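Local coordinates for capsid protein (Penaeus vannamei nodavirus, PDB 5YKZ) that forms the protruding domain of a shrimp nodavirus capsid protein and probably pairs with a second copy to build the dimeric spikes of the particle, at residues V14-P19 / L59-V64; P43-Q48 / I72-T77. All coordinates share one frame; numbering follows the deposited sequence.

Interaction 1: V14-P19 / L59-V64; sequences VNFIKP and LSATPV
The ring of Phe-16 meets Leu-59 over one face: the CD2 methyl sits above the middle of that face, 3.9 Å from the ring centroid and 13° off the normal, a CH-pi contact. Ala-61 approaches the same ring obliquely, its CB lying 3.6 Å from CE1 of Phe-16. This is the apolar interior of an antiparallel beta domain, where a residue just past the end of strand 7-15 packs on two alternate residues of strand 58-63. Leu-59 and Ala-61, two positions apart on an extended chain, both present their side chains to the ring. With chi1 of Phe-16 at -77°, CG lies beside the backbone N and opposite the carbonyl carbon, which carries the ring in towards the strand. Around the ring Phe-112 and Ile-70 add further apolar contacts, while the backbone of Phe-16 is bonded to Thr-110. Gln-28 of strand 26-30 holds the chain on both sides of Phe-16, bonding to Asn-15 O and Ile-17 N. The second leucine branch reaches the root of the phenylalanine, so both methyls of Leu-59 are used: CD1 sits 3.7 Å from Phe-16 CG and equally near its CB.

Interaction 2: P43-Q48 / I72-T77; sequences PAFLEQ and INMDPT
Apolar packing joins Phe-45 and Pro-43, alternate residues of strand 38-48, to Ile-72 and Met-74 in an antiparallel beta domain, where strand 79-88 runs between the two segments in the sheet order. Ile-72 serves both partners through different branches: CD1 lies 4.1 Å from Pro-43 CB, while CG2 lies 4.1 Å from Phe-45 CE2. With chi1 at 58° the ring of Phe-45 leaves the backbone between its N and C, and its CE2 and CZ end meets Ile-72 and Met-74.

The sulfur-aromatic contact comes from Met-74, whose chain bends at both chi2 and chi3, with SD and CE lying against that end of the ring. SD is 4.9 Å from the centroid of Phe-45 and 56° off the normal, an oblique Met-aromatic approach, and the CE methyl meets Phe-45 CZ at 3.9 Å. Phe-50 adds an edge-to-face ring to Phe-45, and Val-81 of the second subunit packs on Phe-45 as well.

Hydrogen bonds shape each segment separately. Gln-48 NE2 donates to Leu-46 O across the corner at Glu-47, from above the carbonyl plane. Two successive Asx turns follow Ile-72: Asn-73 OD1 accepts from Asp-75 N at 2.9 Å, and Asp-75 OD1 then takes both Thr-77 N, at 2.8 Å, and Thr-77 OG1, at 2.9 Å, from the same face of its carboxylate.

In the fold
Both interactions show how one antiparallel sheet can bury side chains at different depths. Interaction 1 lies near the centre of the chain and is wholly apolar, whereas interaction 2, its centre about 12 Å from that of the chain, pairs a buried apolar patch with polar turns, of which the corner at Glu-47 bonds to the second subunit. That subunit touches interaction 2 alone; its strand pairs antiparallel with Phe-45 and Gln-48, so the sheet runs on across the interface. The two contacts, their centres about 14 Å apart, are joined through neighbouring strands 58-63 and 66-73: Leu-59 N probably hydrogen-bonds to Ile-72 O at 2.8 Å, and Ile-72 also packs on Phe-16, so one isoleucine belongs to both environments.

Interaction 1: V14-P19 / L59-V64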
ATOM      1  N   VAL B  14      -2.173  -7.084   9.075  1.00 14.71           N
ATOM      2  CA  VAL B  14      -3.490  -7.395   9.610  1.00 14.31           C
ATOM      3  C   VAL B  14      -4.519  -7.391   8.543  1.00 14.20           C
ATOM      4  O   VAL B  14      -4.536  -6.426   7.727  1.00 14.90           O
ATOM      5  CB  VAL B  14      -3.877  -6.402  10.706  1.00 15.34           C
ATOM      6  CG1 VAL B  14      -5.223  -6.740  11.329  1.00 14.95           C
ATOM      7  CG2 VAL B  14      -2.828  -6.445  11.808  1.00 17.10           C
ATOM      8  N   ASN B  15      -5.366  -8.388   8.397  1.00 13.26           N
ATOM      9  CA  ASN B  15      -6.456  -8.329   7.461  1.00 12.77           C
ATOM     10  C   ASN B  15      -7.550  -7.405   7.928  1.00 12.40           C
ATOM     11  O   ASN B  15      -7.844  -7.309   9.119  1.00 13.20           O
ATOM     12  CB  ASN B  15      -7.049  -9.710   7.240  1.00 13.38           C
ATOM     13  CG  ASN B  15      -6.112 -10.652   6.576  1.00 15.26           C
ATOM     14  OD1 ASN B  15      -5.187 -10.227   5.849  1.00 16.89           O
ATOM     15  ND2 ASN B  15      -6.360 -11.954   6.758  1.00 18.69           N
ATOM     16  N   PHE B  16      -8.196  -6.732   6.977  1.00 12.43           N
ATOM     17  CA  PHE B  16      -9.440  -6.041   7.256  1.00 12.76           C
ATOM     18  C   PHE B  16     -10.553  -7.049   7.586  1.00 12.02           C
ATOM     19  O   PHE B  16     -10.574  -8.158   7.032  1.00 12.63           O
ATOM     20  CB  PHE B  16      -9.872  -5.153   6.093  1.00 12.27           C
ATOM     21  CG  PHE B  16      -9.137  -3.884   5.989  1.00 11.51           C
ATOM     22  CD1 PHE B  16      -9.225  -2.945   7.006  1.00 12.18           C
ATOM     23  CD2 PHE B  16      -8.371  -3.557   4.882  1.00 12.28           C
ATOM     24  CE1 PHE B  16      -8.623  -1.728   6.904  1.00 12.60           C
ATOM     25  CE2 PHE B  16      -7.722  -2.336   4.814  1.00 12.28           C
ATOM     26  CZ  PHE B  16      -7.837  -1.434   5.788  1.00 12.77           C
ATOM     27  N   ILE B  17     -11.442  -6.659   8.493  1.00 12.56           N
ATOM     28  CA  ILE B  17     -12.710  -7.362   8.745  1.00 12.89           C
ATOM     29  C   ILE B  17     -13.493  -7.453   7.462  1.00 12.91           C
ATOM     30  O   ILE B  17     -13.272  -6.759   6.442  1.00 12.58           O
ATOM     31  CB  ILE B  17     -13.468  -6.750   9.884  1.00 13.37           C
ATOM     32  CG1 ILE B  17     -13.862  -5.291   9.599  1.00 12.97           C
ATOM     33  CG2 ILE B  17     -12.741  -6.934  11.223  1.00 13.92           C
ATOM     34  CD1 ILE B  17     -14.942  -4.769  10.534  1.00 15.07           C
ATOM     35  N   LYS B  18     -14.505  -8.324   7.566  1.00 12.51           N
ATOM     36  CA  LYS B  18     -15.466  -8.607   6.492  1.00 12.53           C
ATOM     37  C   LYS B  18     -16.793  -8.267   7.006  1.00 13.31           C
ATOM     38  O   LYS B  18     -17.546  -9.146   7.548  1.00 13.73           O
ATOM     39  CB  LYS B  18     -15.331 -10.060   6.096  1.00 13.42           C
ATOM     40  CG  LYS B  18     -13.952 -10.425   5.603  1.00 14.53           C
ATOM     41  CD  LYS B  18     -13.885 -11.871   5.163  1.00 18.04           C
ATOM     42  CE  LYS B  18     -12.518 -12.390   4.935  1.00 20.24           C
ATOM     43  NZ  LYS B  18     -11.906 -11.739   3.921  1.00 19.98           N
ATOM     44  N   PRO B  19     -17.208  -7.022   6.925  1.00 13.10           N
ATOM     45  CA  PRO B  19     -18.540  -6.641   7.438  1.00 14.30           C
ATOM     46  C   PRO B  19     -19.672  -7.410   6.824  1.00 15.10           C
ATOM     47  O   PRO B  19     -19.682  -7.737   5.667  1.00 14.63           O
ATOM     48  CB  PRO B  19     -18.654  -5.151   7.092  1.00 15.72           C
ATOM     49  CG  PRO B  19     -17.255  -4.690   6.871  1.00 15.82           C
ATOM     50  CD  PRO B  19     -16.487  -5.862   6.358  1.00 14.16           C
ATOM     51  N   LEU B  59     -13.899  -1.015  -0.144  1.00 12.39           N
ATOM     52  CA  LEU B  59     -13.690  -0.889   1.289  1.00 12.04           C
ATOM     53  C   LEU B  59     -13.219   0.496   1.590  1.00 12.06           C
ATOM     54  O   LEU B  59     -12.299   1.019   0.857  1.00 13.43           O
ATOM     55  CB  LEU B  59     -12.690  -1.941   1.757  1.00 13.74           C
ATOM     56  CG  LEU B  59     -12.318  -1.888   3.250  1.00 14.83           C
ATOM     57  CD1 LEU B  59     -12.017  -3.239   3.791  1.00 16.05           C
ATOM     58  CD2 LEU B  59     -11.075  -0.994   3.455  1.00 17.20           C
ATOM     59  N   SER B  60     -13.665   1.073   2.660  1.00 12.59           N
ATOM     60  CA  SER B  60     -13.088   2.296   3.200  1.00 13.72           C
ATOM     61  C   SER B  60     -12.845   2.070   4.703  1.00 12.92           C
ATOM     62  O   SER B  60     -13.716   1.501   5.360  1.00 14.82           O
ATOM     63  CB  SER B  60     -14.059   3.433   3.014  1.00 17.04           C
ATOM     64  OG  SER B  60     -13.500   4.676   3.333  1.00 20.00           O
ATOM     65  N   ALA B  61     -11.723   2.549   5.195  1.00 12.85           N
ATOM     66  CA  ALA B  61     -11.381   2.436   6.625  1.00 13.63           C
ATOM     67  C   ALA B  61     -10.900   3.744   7.083  1.00 13.20           C
ATOM     68  O   ALA B  61      -9.978   4.353   6.503  1.00 12.84           O
ATOM     69  CB  ALA B  61     -10.403   1.373   6.841  1.00 14.17           C
ATOM     70  N   THR B  62     -11.347   4.148   8.285  1.00 13.63           N
ATOM     71  CA  THR B  62     -10.892   5.379   8.865  1.00 14.15           C
ATOM     72  C   THR B  62     -10.712   5.109  10.361  1.00 14.76           C
ATOM     73  O   THR B  62     -11.640   4.484  10.943  1.00 17.82           O
ATOM     74  CB  THR B  62     -11.920   6.496   8.715  1.00 19.13           C
ATOM     75  OG1 THR B  62     -13.083   6.128   9.480  1.00 25.41           O
ATOM     76  CG2 THR B  62     -12.130   6.866   7.274  1.00 19.84           C
ATOM     77  N   PRO B  63      -9.673   5.606  11.020  1.00 13.24           N
ATOM     78  CA  PRO B  63      -9.618   5.437  12.455  1.00 13.57           C
ATOM     79  C   PRO B  63     -10.783   6.144  13.132  1.00 13.50           C
ATOM     80  O   PRO B  63     -11.171   7.223  12.721  1.00 15.16           O
ATOM     81  CB  PRO B  63      -8.283   6.070  12.795  1.00 14.18           C
ATOM     82  CG  PRO B  63      -8.069   7.123  11.756  1.00 13.85           C
ATOM     83  CD  PRO B  63      -8.640   6.525  10.493  1.00 13.58           C
ATOM     84  N   VAL B  64     -11.235   5.618  14.292  1.00 13.94           N
ATOM     85  CA  VAL B  64     -12.227   6.347  15.055  1.00 15.14           C
ATOM     86  C   VAL B  64     -11.638   7.611  15.578  1.00 14.21           C
ATOM     87  O   VAL B  64     -12.377   8.617  15.729  1.00 16.13           O
ATOM     88  CB  VAL B  64     -12.882   5.467  16.128  1.00 18.63           C
ATOM     89  CG1 VAL B  64     -13.561   4.238  15.555  1.00 18.03           C
ATOM     90  CG2 VAL B  64     -12.008   5.162  17.245  1.00 23.77           C
TER

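Interaction 2: P43-Q48 / I72-T77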
ATOM      1  N   PRO B  43      -2.367   0.159   2.909  1.00 12.76           N
ATOM      2  CA  PRO B  43      -3.148  -0.980   2.392  1.00 12.54           C
ATOM      3  C   PRO B  43      -2.319  -1.998   1.655  1.00 12.77           C
ATOM      4  O   PRO B  43      -1.311  -1.626   1.036  1.00 14.12           O
ATOM      5  CB  PRO B  43      -4.131  -0.294   1.415  1.00 13.98           C
ATOM      6  CG  PRO B  43      -3.367   0.933   0.953  1.00 15.86           C
ATOM      7  CD  PRO B  43      -2.624   1.415   2.145  1.00 13.85           C
ATOM      8  N   ALA B  44      -2.760  -3.214   1.569  1.00 12.91           N
ATOM      9  CA  ALA B  44      -2.123  -4.276   0.790  1.00 12.68           C
ATOM     10  C   ALA B  44      -3.075  -5.417   0.602  1.00 12.54           C
ATOM     11  O   ALA B  44      -3.916  -5.691   1.528  1.00 14.16           O
ATOM     12  CB  ALA B  44      -0.846  -4.773   1.446  1.00 14.40           C
ATOM     13  N   PHE B  45      -2.922  -6.211  -0.442  1.00 12.00           N
ATOM     14  CA  PHE B  45      -3.628  -7.475  -0.548  1.00 12.02           C
ATOM     15  C   PHE B  45      -2.876  -8.350  -1.541  1.00 11.89           C
ATOM     16  O   PHE B  45      -2.087  -7.851  -2.376  1.00 11.90           O
ATOM     17  CB  PHE B  45      -5.096  -7.304  -0.923  1.00 12.64           C
ATOM     18  CG  PHE B  45      -5.299  -6.571  -2.215  1.00 11.93           C
ATOM     19  CD1 PHE B  45      -5.097  -7.163  -3.418  1.00 12.78           C
ATOM     20  CD2 PHE B  45      -5.689  -5.259  -2.189  1.00 12.37           C
ATOM     21  CE1 PHE B  45      -5.283  -6.413  -4.618  1.00 12.75           C
ATOM     22  CE2 PHE B  45      -5.854  -4.549  -3.329  1.00 13.58           C
ATOM     23  CZ  PHE B  45      -5.642  -5.134  -4.531  1.00 13.82           C
ATOM     24  N   LEU B  46      -3.098  -9.653  -1.477  1.00 12.64           N
ATOM     25  CA  LEU B  46      -2.313 -10.622  -2.189  1.00 13.37           C
ATOM     26  C   LEU B  46      -3.176 -11.624  -2.917  1.00 12.91           C
ATOM     27  O   LEU B  46      -3.968 -12.340  -2.265  1.00 13.58           O
ATOM     28  CB  LEU B  46      -1.371 -11.328  -1.184  1.00 14.52           C
ATOM     29  CG  LEU B  46      -0.452 -12.321  -1.761  1.00 14.88           C
ATOM     30  CD1 LEU B  46       0.532 -11.786  -2.774  1.00 16.75           C
ATOM     31  CD2 LEU B  46       0.373 -12.989  -0.691  1.00 17.92           C
ATOM     32  N   GLU B  47      -2.992 -11.747  -4.197  1.00 12.44           N
ATOM     33  CA  GLU B  47      -3.547 -12.857  -4.968  1.00 12.92           C
ATOM     34  C   GLU B  47      -5.030 -13.001  -4.766  1.00 13.57           C
ATOM     35  O   GLU B  47      -5.528 -14.135  -4.502  1.00 14.89           O
ATOM     36  CB  GLU B  47      -2.769 -14.131  -4.730  1.00 15.04           C
ATOM     37  CG  GLU B  47      -1.316 -14.016  -5.179  1.00 16.06           C
ATOM     38  CD  GLU B  47      -0.357 -15.037  -4.636  1.00 20.27           C
ATOM     39  OE1 GLU B  47       0.851 -14.936  -5.042  1.00 23.75           O
ATOM     40  OE2 GLU B  47      -0.712 -15.818  -3.736  1.00 20.55           O
ATOM     41  N   GLN B  48      -5.806 -11.944  -4.953  1.00 13.29           N
ATOM     42  CA  GLN B  48      -7.282 -11.947  -4.799  1.00 12.71           C
ATOM     43  C   GLN B  48      -7.966 -12.015  -6.065  1.00 13.51           C
ATOM     44  O   GLN B  48      -7.588 -11.381  -7.045  1.00 14.39           O
ATOM     45  CB  GLN B  48      -7.731 -10.701  -3.985  1.00 14.00           C
ATOM     46  CG  GLN B  48      -7.203 -10.695  -2.590  1.00 13.31           C
ATOM     47  CD  GLN B  48      -7.650 -11.859  -1.803  1.00 13.65           C
ATOM     48  OE1 GLN B  48      -8.878 -12.030  -1.661  1.00 14.29           O
ATOM     49  NE2 GLN B  48      -6.767 -12.589  -1.285  1.00 14.61           N
ATOM     50  N   ILE B  72      -9.820   1.057  -0.752  1.00 12.33           N
ATOM     51  CA  ILE B  72      -9.578  -0.045  -1.693  1.00 12.67           C
ATOM     52  C   ILE B  72     -10.831  -0.174  -2.508  1.00 12.87           C
ATOM     53  O   ILE B  72     -11.847  -0.737  -2.043  1.00 14.85           O
ATOM     54  CB  ILE B  72      -9.220  -1.384  -0.975  1.00 12.91           C
ATOM     55  CG1 ILE B  72      -7.976  -1.242  -0.128  1.00 13.40           C
ATOM     56  CG2 ILE B  72      -9.102  -2.449  -2.006  1.00 14.01           C
ATOM     57  CD1 ILE B  72      -7.576  -2.419   0.683  1.00 14.02           C
ATOM     58  N   ASN B  73     -10.836   0.315  -3.720  1.00 12.41           N
ATOM     59  CA  ASN B  73     -11.973   0.319  -4.639  1.00 13.50           C
ATOM     60  C   ASN B  73     -11.514  -0.431  -5.879  1.00 13.33           C
ATOM     61  O   ASN B  73     -10.673   0.074  -6.641  1.00 13.41           O
ATOM     62  CB  ASN B  73     -12.500   1.715  -4.921  1.00 14.12           C
ATOM     63  CG  ASN B  73     -13.691   1.651  -5.853  1.00 13.79           C
ATOM     64  OD1 ASN B  73     -13.885   0.775  -6.563  1.00 14.41           O
ATOM     65  ND2 ASN B  73     -14.501   2.731  -5.781  1.00 17.37           N
ATOM     66  N   MET B  74     -12.020  -1.630  -6.081  1.00 11.85           N
ATOM     67  CA  MET B  74     -11.626  -2.469  -7.150  1.00 13.07           C
ATOM     68  C   MET B  74     -12.481  -2.242  -8.446  1.00 13.75           C
ATOM     69  O   MET B  74     -12.460  -3.061  -9.336  1.00 15.30           O
ATOM     70  CB  MET B  74     -11.537  -3.907  -6.743  1.00 13.79           C
ATOM     71  CG  MET B  74     -10.516  -4.129  -5.627  1.00 14.01           C
ATOM     72  SD  MET B  74      -8.945  -3.345  -5.768  1.00 16.05           S
ATOM     73  CE  MET B  74      -8.428  -4.155  -7.053  1.00 15.93           C
ATOM     74  N   ASP B  75     -13.174  -1.165  -8.558  1.00 13.34           N
ATOM     75  CA  ASP B  75     -13.942  -0.831  -9.795  1.00 14.20           C
ATOM     76  C   ASP B  75     -12.977  -0.908 -10.978  1.00 15.12           C
ATOM     77  O   ASP B  75     -11.984  -0.179 -10.995  1.00 15.54           O
ATOM     78  CB  ASP B  75     -14.535   0.522  -9.665  1.00 14.85           C
ATOM     79  CG  ASP B  75     -15.509   0.934 -10.805  1.00 17.34           C
ATOM     80  OD1 ASP B  75     -15.233   0.509 -11.947  1.00 17.94           O
ATOM     81  OD2 ASP B  75     -16.416   1.682 -10.484  1.00 18.76           O
ATOM     82  N   PRO B  76     -13.285  -1.691 -11.995  1.00 16.62           N
ATOM     83  CA  PRO B  76     -12.321  -1.772 -13.092  1.00 18.87           C
ATOM     84  C   PRO B  76     -12.149  -0.499 -13.862  1.00 18.72           C
ATOM     85  O   PRO B  76     -11.108  -0.283 -14.593  1.00 20.00           O
ATOM     86  CB  PRO B  76     -12.899  -2.820 -14.025  1.00 21.57           C
ATOM     87  CG  PRO B  76     -14.102  -3.355 -13.449  1.00 25.32           C
ATOM     88  CD  PRO B  76     -14.358  -2.659 -12.114  1.00 19.80           C
ATOM     89  N   THR B  77     -13.041   0.462 -13.758  1.00 17.78           N
ATOM     90  CA  THR B  77     -12.888   1.793 -14.401  1.00 18.88           C
ATOM     91  C   THR B  77     -12.206   2.816 -13.596  1.00 18.83           C
ATOM     92  O   THR B  77     -11.835   3.909 -14.117  1.00 19.05           O
ATOM     93  CB  THR B  77     -14.328   2.334 -14.888  1.00 18.35           C
ATOM     94  OG1 THR B  77     -15.097   2.743 -13.770  1.00 20.92           O
ATOM     95  CG2 THR B  77     -14.972   1.237 -15.567  1.00 22.34           C
TER